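Local structure of synaptic vesicle membrane protein VAT-1 homolog-like (Homo sapiens, 4A27) at residues V7-F12 / P58-V63; A138-G143 / Q161-V166; V169-T174 / D185-L190. The protein probably acts as an oxidoreductase of the quinone oxidoreductase branch of the zinc-containing alcohol dehydrogenase family, although its substrate is not established. One frame throughout, in Å; residues are numbered along the deposited sequence.

Contact 1: residues V7-F12 / P58-V63; sequences VVLAGF and PKTPLV
Two backbone hydrogen bonds join the end of strand 4-9 to the loop 58-63, and both belong to Leu9 and Leu62. Leu9 N gives its hydrogen to Leu62 O at 2.8 Å, almost perfectly straight (178°) and nearly along the C=O axis. The return bond, from Leu62 N to Leu9 O, is longer at 3.3 Å and more bent, and it uses a lone pair in the carbonyl plane. The two residues thus form one antiparallel hydrogen-bonded pair.

CA-H...O contacts flank this pair. Pro61 CA comes to 3.2 Å from Leu9 O, so that carbonyl meets both Leu62 N and a carbon donor. On the other side of the pair, Val63 CA faces Val7 O.

Apolar contacts follow the side chains. Val8 CG1, anti to its backbone N (chi1 -166°), reaches Pro61 CB at 3.7 Å, and the two side chains run alongside each other. Leu9 and Leu62 also lie side by side, and their CD2 and CD1 methyls meet loosely at 4.2 Å. Leu62 holds CG in the crowded position between N and the carbonyl carbon (chi1 68°).

One aromatic contact closes the far end. Thr60 CG2 sits over a face of the Phe12 ring, 3.9 Å from its centroid, in a CH-pi contact. At the ring edge, Phe12 CZ lies 3.4 Å from Pro58 O.

Val8 and Ala10 also bond through their backbones to Arg19 and Lys17, toward strand 18-23. The arrangement is a single antiparallel beta bridge. It joins strand 4-9 to the loop before strand 67-75, in the GroES-like catalytic domain characteristic of this family.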
# COMPACT_ATOMS: atom_id res chain seq x y z
N VAL A 7 8.53 35.97 13.51
CA VAL A 7 9.29 36.01 12.27
C VAL A 7 8.25 36.26 11.18
O VAL A 7 7.21 35.61 11.15
CB VAL A 7 10.04 34.70 11.99
CG1 VAL A 7 10.74 34.78 10.62
CG2 VAL A 7 11.05 34.39 13.09
N VAL A 8 8.52 37.25 10.33
CA VAL A 8 7.67 37.56 9.21
C VAL A 8 8.44 37.30 7.91
O VAL A 8 9.64 37.60 7.81
CB VAL A 8 7.20 39.03 9.23
CG1 VAL A 8 6.04 39.21 8.22
CG2 VAL A 8 6.77 39.43 10.61
N LEU A 9 7.74 36.70 6.94
CA LEU A 9 8.23 36.60 5.58
C LEU A 9 7.66 37.82 4.82
O LEU A 9 6.46 37.88 4.59
CB LEU A 9 7.75 35.30 4.93
CG LEU A 9 8.19 35.02 3.51
CD1 LEU A 9 9.69 34.93 3.40
CD2 LEU A 9 7.50 33.76 3.03
N ALA A 10 8.53 38.77 4.49
CA ALA A 10 8.10 40.05 3.88
C ALA A 10 7.51 39.84 2.49
O ALA A 10 6.43 40.32 2.19
CB ALA A 10 9.26 41.01 3.82
N GLY A 11 8.24 39.09 1.67
CA GLY A 11 7.70 38.52 0.43
C GLY A 11 8.49 37.27 0.06
O GLY A 11 9.45 36.91 0.74
N PHE A 12 8.08 36.58 -1.00
CA PHE A 12 8.82 35.40 -1.45
C PHE A 12 10.15 35.81 -2.08
O PHE A 12 10.25 36.88 -2.68
CB PHE A 12 8.01 34.59 -2.46
CG PHE A 12 6.69 34.13 -1.93
CD1 PHE A 12 6.63 33.31 -0.81
CD2 PHE A 12 5.50 34.49 -2.57
CE1 PHE A 12 5.41 32.87 -0.32
CE2 PHE A 12 4.28 34.05 -2.08
CZ PHE A 12 4.23 33.23 -0.95
N PRO A 58 0.11 31.12 0.05
CA PRO A 58 -0.66 32.09 0.84
C PRO A 58 -0.11 33.49 0.63
O PRO A 58 0.99 33.65 0.10
CB PRO A 58 -0.43 31.65 2.28
CG PRO A 58 0.90 31.01 2.25
CD PRO A 58 1.09 30.40 0.88
N LYS A 59 -0.87 34.50 1.05
CA LYS A 59 -0.48 35.87 0.82
C LYS A 59 0.67 36.23 1.76
O LYS A 59 0.74 35.74 2.89
CB LYS A 59 -1.68 36.80 1.01
N THR A 60 1.60 37.05 1.27
CA THR A 60 2.61 37.66 2.12
C THR A 60 2.12 39.06 2.42
O THR A 60 1.37 39.61 1.63
CB THR A 60 4.04 37.70 1.44
OG1 THR A 60 3.98 38.38 0.18
CG2 THR A 60 4.61 36.28 1.26
N PRO A 61 2.56 39.65 3.55
CA PRO A 61 3.45 39.09 4.59
C PRO A 61 2.77 37.97 5.36
O PRO A 61 1.54 37.89 5.40
CB PRO A 61 3.73 40.27 5.51
CG PRO A 61 2.61 41.25 5.24
CD PRO A 61 2.31 41.08 3.77
N LEU A 62 3.57 37.08 5.94
CA LEU A 62 3.05 35.92 6.65
C LEU A 62 4.05 35.43 7.68
O LEU A 62 5.24 35.67 7.57
CB LEU A 62 2.68 34.79 5.69
CG LEU A 62 3.74 34.02 4.89
CD1 LEU A 62 4.37 32.93 5.70
CD2 LEU A 62 3.06 33.44 3.66
N VAL A 63 3.54 34.79 8.72
CA VAL A 63 4.38 34.20 9.75
C VAL A 63 4.51 32.71 9.33
O VAL A 63 3.50 32.00 9.18
CB VAL A 63 3.76 34.40 11.14
CG1 VAL A 63 4.66 33.73 12.25
CG2 VAL A 63 3.50 35.92 11.44

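Contact 2: residues A138-G143 / Q161-V166; sequences ANLREG and QLCSTV. With EDO (1,2-ethanediol), chain C.
Val166 and Leu140 carry most of this small apolar contact. Val166 follows helix 154-163, as the last residue of a type I turn that starts at Cys163. Its CG1, anti to the backbone N (chi1 176°), presses on the peptide between Arg141 and Glu142, 3.6 Å from Glu142 N. The other methyl, CG2, meets Leu140 CD2 more loosely at 4.2 Å. Leu140 also holds CG anti to its N, and its CB is set toward the helix. There CD2 lies 3.9 Å from Cys163 SG. At the turn, Leu162 O accepts from both Thr165 N and Thr165 OG1, the hydroxyl at 2.5 Å.

The Arg141 CB is turned away. Its NE bonds to Asn139 O at 2.9 Å, in the guanidinium plane, so the bent side chain folds back on its own loop. A 1,2-ethanediol, probably from the crystallisation liquor, takes a bond from Asn139 N to its O2. Arg141 NH1 makes a salt bridge with Glu136 of the second subunit.

The contact packs the chain entering strand 145-148 against the C-terminal part of helix 154-163, the helix of the first beta-alpha-beta unit of a Rossmann-type domain.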
# COMPACT_ATOMS: atom_id res chain seq x y z
N ALA A 138 2.51 1.88 3.70
CA ALA A 138 3.04 0.57 3.66
C ALA A 138 2.46 -0.12 4.88
O ALA A 138 1.79 0.54 5.71
CB ALA A 138 4.59 0.63 3.71
N ASN A 139 2.69 -1.41 4.99
CA ASN A 139 2.27 -2.19 6.19
C ASN A 139 3.53 -2.95 6.61
O ASN A 139 3.64 -4.13 6.36
CB ASN A 139 1.11 -3.16 5.80
CG ASN A 139 0.68 -4.08 6.92
OD1 ASN A 139 0.94 -3.82 8.10
ND2 ASN A 139 0.03 -5.20 6.55
N LEU A 140 4.49 -2.26 7.22
CA LEU A 140 5.73 -2.87 7.68
C LEU A 140 5.48 -3.97 8.68
O LEU A 140 4.80 -3.75 9.67
CB LEU A 140 6.67 -1.84 8.31
CG LEU A 140 8.00 -2.37 8.85
CD1 LEU A 140 8.92 -2.93 7.71
CD2 LEU A 140 8.69 -1.26 9.66
N ARG A 141 6.05 -5.14 8.41
CA ARG A 141 5.92 -6.36 9.28
C ARG A 141 7.27 -7.05 9.43
O ARG A 141 8.22 -6.75 8.70
CB ARG A 141 4.91 -7.40 8.67
CG ARG A 141 3.42 -7.01 8.85
CD ARG A 141 2.52 -7.63 7.73
NE ARG A 141 2.70 -6.91 6.48
CZ ARG A 141 2.32 -7.32 5.27
NH1 ARG A 141 1.71 -8.47 5.12
NH2 ARG A 141 2.56 -6.54 4.23
N GLU A 142 7.32 -8.03 10.35
CA GLU A 142 8.50 -8.83 10.66
C GLU A 142 9.22 -9.35 9.45
O GLU A 142 8.59 -9.84 8.55
CB GLU A 142 8.13 -10.05 11.54
CG GLU A 142 8.13 -9.79 13.03
CD GLU A 142 8.08 -11.08 13.88
OE1 GLU A 142 8.89 -12.02 13.64
OE2 GLU A 142 7.21 -11.15 14.78
N GLY A 143 10.56 -9.23 9.45
CA GLY A 143 11.38 -9.78 8.37
C GLY A 143 11.52 -8.92 7.12
O GLY A 143 12.22 -9.29 6.18
N GLN A 161 14.29 4.36 13.93
CA GLN A 161 13.92 4.01 15.29
C GLN A 161 12.63 3.19 15.28
O GLN A 161 12.48 2.28 16.06
CB GLN A 161 13.69 5.29 16.12
CG GLN A 161 14.98 6.03 16.40
CD GLN A 161 14.78 7.25 17.25
OE1 GLN A 161 13.80 7.33 17.99
NE2 GLN A 161 15.74 8.18 17.20
N LEU A 162 11.66 3.58 14.43
CA LEU A 162 10.40 2.86 14.39
C LEU A 162 10.56 1.46 13.79
O LEU A 162 9.91 0.53 14.25
CB LEU A 162 9.32 3.64 13.63
CG LEU A 162 8.78 4.85 14.33
CD1 LEU A 162 7.98 5.75 13.35
CD2 LEU A 162 7.93 4.31 15.53
N CYS A 163 11.41 1.31 12.77
CA CYS A 163 11.70 -0.04 12.24
C CYS A 163 12.23 -0.98 13.36
O CYS A 163 11.91 -2.17 13.37
CB CYS A 163 12.73 0.02 11.12
SG CYS A 163 12.07 0.73 9.57
N SER A 164 13.01 -0.43 14.29
CA SER A 164 13.58 -1.24 15.36
C SER A 164 12.53 -1.71 16.36
O SER A 164 12.83 -2.58 17.17
CB SER A 164 14.73 -0.50 16.08
OG SER A 164 14.24 0.52 16.93
N THR A 165 11.32 -1.16 16.31
CA THR A 165 10.22 -1.66 17.18
C THR A 165 9.52 -2.89 16.59
O THR A 165 8.72 -3.53 17.28
CB THR A 165 9.14 -0.58 17.48
OG1 THR A 165 8.52 -0.13 16.25
CG2 THR A 165 9.74 0.63 18.25
N VAL A 166 9.81 -3.22 15.33
CA VAL A 166 9.27 -4.37 14.65
C VAL A 166 10.39 -5.42 14.47
O VAL A 166 11.45 -5.08 13.97
CB VAL A 166 8.74 -4.00 13.27
CG1 VAL A 166 8.25 -5.29 12.50
CG2 VAL A 166 7.62 -2.96 13.40
C1 EDO C . 5.10 -3.88 1.47
O1 EDO C . 4.97 -3.38 0.13
C2 EDO C . 4.47 -2.90 2.43
O2 EDO C . 3.42 -3.49 3.22

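Contact 3: residues V169-T174 / D185-L190; sequences VTVFGT and DSVTHL
Thr188 places OG1 anti to its carbonyl carbon (chi1 -38°), which turns the hydroxyl oxygen toward strand 170-175. Phe172 and His189 face each other across the parallel pairing, and with CG anti to the carbonyl carbon in both, the side chains lie side by side. Thr188 OG1 accepts from Val171 N at 3.2 Å. Val171 O takes two donors: Thr188 N at 3.0 Å, on a lone pair, and His189 N at 3.3 Å, nearly along the C=O axis. It is gripped by two consecutive N-H groups where strand 189-192 begins.

Parallel pairing continues as Gly173 N gives to His189 O at 3.0 Å, and Gly173 pairs with Leu190. The strands and helix 180-183 form a beta-alpha-beta unit of the Rossmann-type sheet, where 189-192 is an outermost strand within the chain. Phe172 also bonds through its backbone to strand 145-148.

The Phe172 and His189 rings are slid apart and barely overlap, with centroids 5.4 Å apart and planes at 28°. Their closest atoms are Phe172 CE1 and His189 ND1, at 3.6 Å. Ile204 of helix 197-204 touches both side chains. The Val171 and Val187 side chains cross at about a right angle, CG1 to CG1 at 4.2 Å.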
# COMPACT_ATOMS: atom_id res chain seq x y z
N VAL A 169 13.75 -6.37 11.20
CA VAL A 169 13.61 -5.50 10.05
C VAL A 169 14.94 -4.98 9.67
O VAL A 169 15.64 -4.44 10.52
CB VAL A 169 12.59 -4.39 10.33
CG1 VAL A 169 12.58 -3.30 9.24
CG2 VAL A 169 11.21 -5.05 10.37
N THR A 170 15.31 -5.12 8.40
CA THR A 170 16.60 -4.67 7.92
C THR A 170 16.47 -3.30 7.28
O THR A 170 15.75 -3.13 6.30
CB THR A 170 17.22 -5.68 6.93
OG1 THR A 170 17.31 -6.95 7.58
CG2 THR A 170 18.59 -5.28 6.46
N VAL A 171 17.18 -2.32 7.84
CA VAL A 171 17.10 -0.94 7.39
C VAL A 171 18.39 -0.59 6.67
O VAL A 171 19.49 -0.72 7.21
CB VAL A 171 16.88 0.02 8.59
CG1 VAL A 171 16.71 1.50 8.13
CG2 VAL A 171 15.67 -0.47 9.50
N PHE A 172 18.22 -0.18 5.44
CA PHE A 172 19.29 0.31 4.61
C PHE A 172 19.15 1.82 4.59
O PHE A 172 18.04 2.33 4.37
CB PHE A 172 19.14 -0.25 3.19
CG PHE A 172 19.34 -1.75 3.09
CD1 PHE A 172 20.61 -2.28 2.92
CD2 PHE A 172 18.29 -2.63 3.16
CE1 PHE A 172 20.81 -3.65 2.82
CE2 PHE A 172 18.46 -4.00 3.06
CZ PHE A 172 19.75 -4.51 2.89
N GLY A 173 20.25 2.52 4.89
CA GLY A 173 20.27 3.96 4.84
C GLY A 173 21.30 4.47 3.84
O GLY A 173 22.29 3.79 3.56
N THR A 174 21.03 5.63 3.25
CA THR A 174 22.06 6.42 2.57
C THR A 174 22.27 7.76 3.31
O THR A 174 21.33 8.33 3.87
CB THR A 174 21.70 6.67 1.09
OG1 THR A 174 20.54 7.47 1.01
CG2 THR A 174 21.46 5.34 0.37
N ASP A 185 25.12 3.40 13.90
CA ASP A 185 24.40 2.46 14.81
C ASP A 185 22.87 2.55 14.72
O ASP A 185 22.17 1.74 15.31
CB ASP A 185 24.81 2.64 16.29
CG ASP A 185 26.31 2.45 16.53
OD1 ASP A 185 27.01 1.87 15.66
OD2 ASP A 185 26.79 2.90 17.59
N SER A 186 22.35 3.52 13.99
CA SER A 186 20.91 3.68 13.86
C SER A 186 20.30 2.83 12.73
O SER A 186 19.09 2.66 12.68
CB SER A 186 20.56 5.16 13.67
OG SER A 186 20.98 5.66 12.41
N VAL A 187 21.11 2.32 11.81
CA VAL A 187 20.58 1.49 10.72
C VAL A 187 21.38 0.17 10.61
O VAL A 187 22.36 0.02 11.30
CB VAL A 187 20.64 2.29 9.43
CG1 VAL A 187 19.93 3.66 9.62
CG2 VAL A 187 22.08 2.49 8.99
N THR A 188 20.94 -0.80 9.82
CA THR A 188 21.68 -2.07 9.73
C THR A 188 22.89 -1.96 8.78
O THR A 188 23.96 -2.52 9.06
CB THR A 188 20.81 -3.25 9.25
OG1 THR A 188 19.49 -3.16 9.81
CG2 THR A 188 21.50 -4.62 9.61
N HIS A 189 22.68 -1.29 7.66
CA HIS A 189 23.72 -1.05 6.67
C HIS A 189 23.57 0.38 6.17
O HIS A 189 22.47 0.81 5.85
CB HIS A 189 23.60 -2.02 5.48
CG HIS A 189 23.67 -3.46 5.89
ND1 HIS A 189 22.58 -4.30 5.85
CD2 HIS A 189 24.70 -4.19 6.38
CE1 HIS A 189 22.94 -5.50 6.27
NE2 HIS A 189 24.22 -5.46 6.62
N LEU A 190 24.69 1.08 6.07
CA LEU A 190 24.72 2.48 5.68
C LEU A 190 25.58 2.65 4.44
O LEU A 190 26.68 2.12 4.38
CB LEU A 190 25.28 3.32 6.85
CG LEU A 190 25.08 4.82 6.83
CD1 LEU A 190 23.60 5.21 6.85
CD2 LEU A 190 25.83 5.51 7.99

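In the fold
Contacts 2 and 3 are neighbours in the Rossmann-type domain, with centres about 12 Å apart. They touch through Cys163 and Val171, whose CB and CG2 atoms lie 3.4 Å apart. Val169 adds to this packing against Leu140, Arg141 and Cys163. Helix 154-163 and strand 170-175 follow each other in the chain, joined by a turn and short loop, so the two contacts are successive parts of the beta-alpha-beta succession of the Rossmann-type fold. Contact 1 lies in the other domain, on the opposite side of the chain's centre. Its centre is about 40 Å from that of contact 2 and 39 Å from that of contact 3. In this family the active-site cleft typically lies between the two domains. Of the three, contact 2 is the one that meets the second subunit.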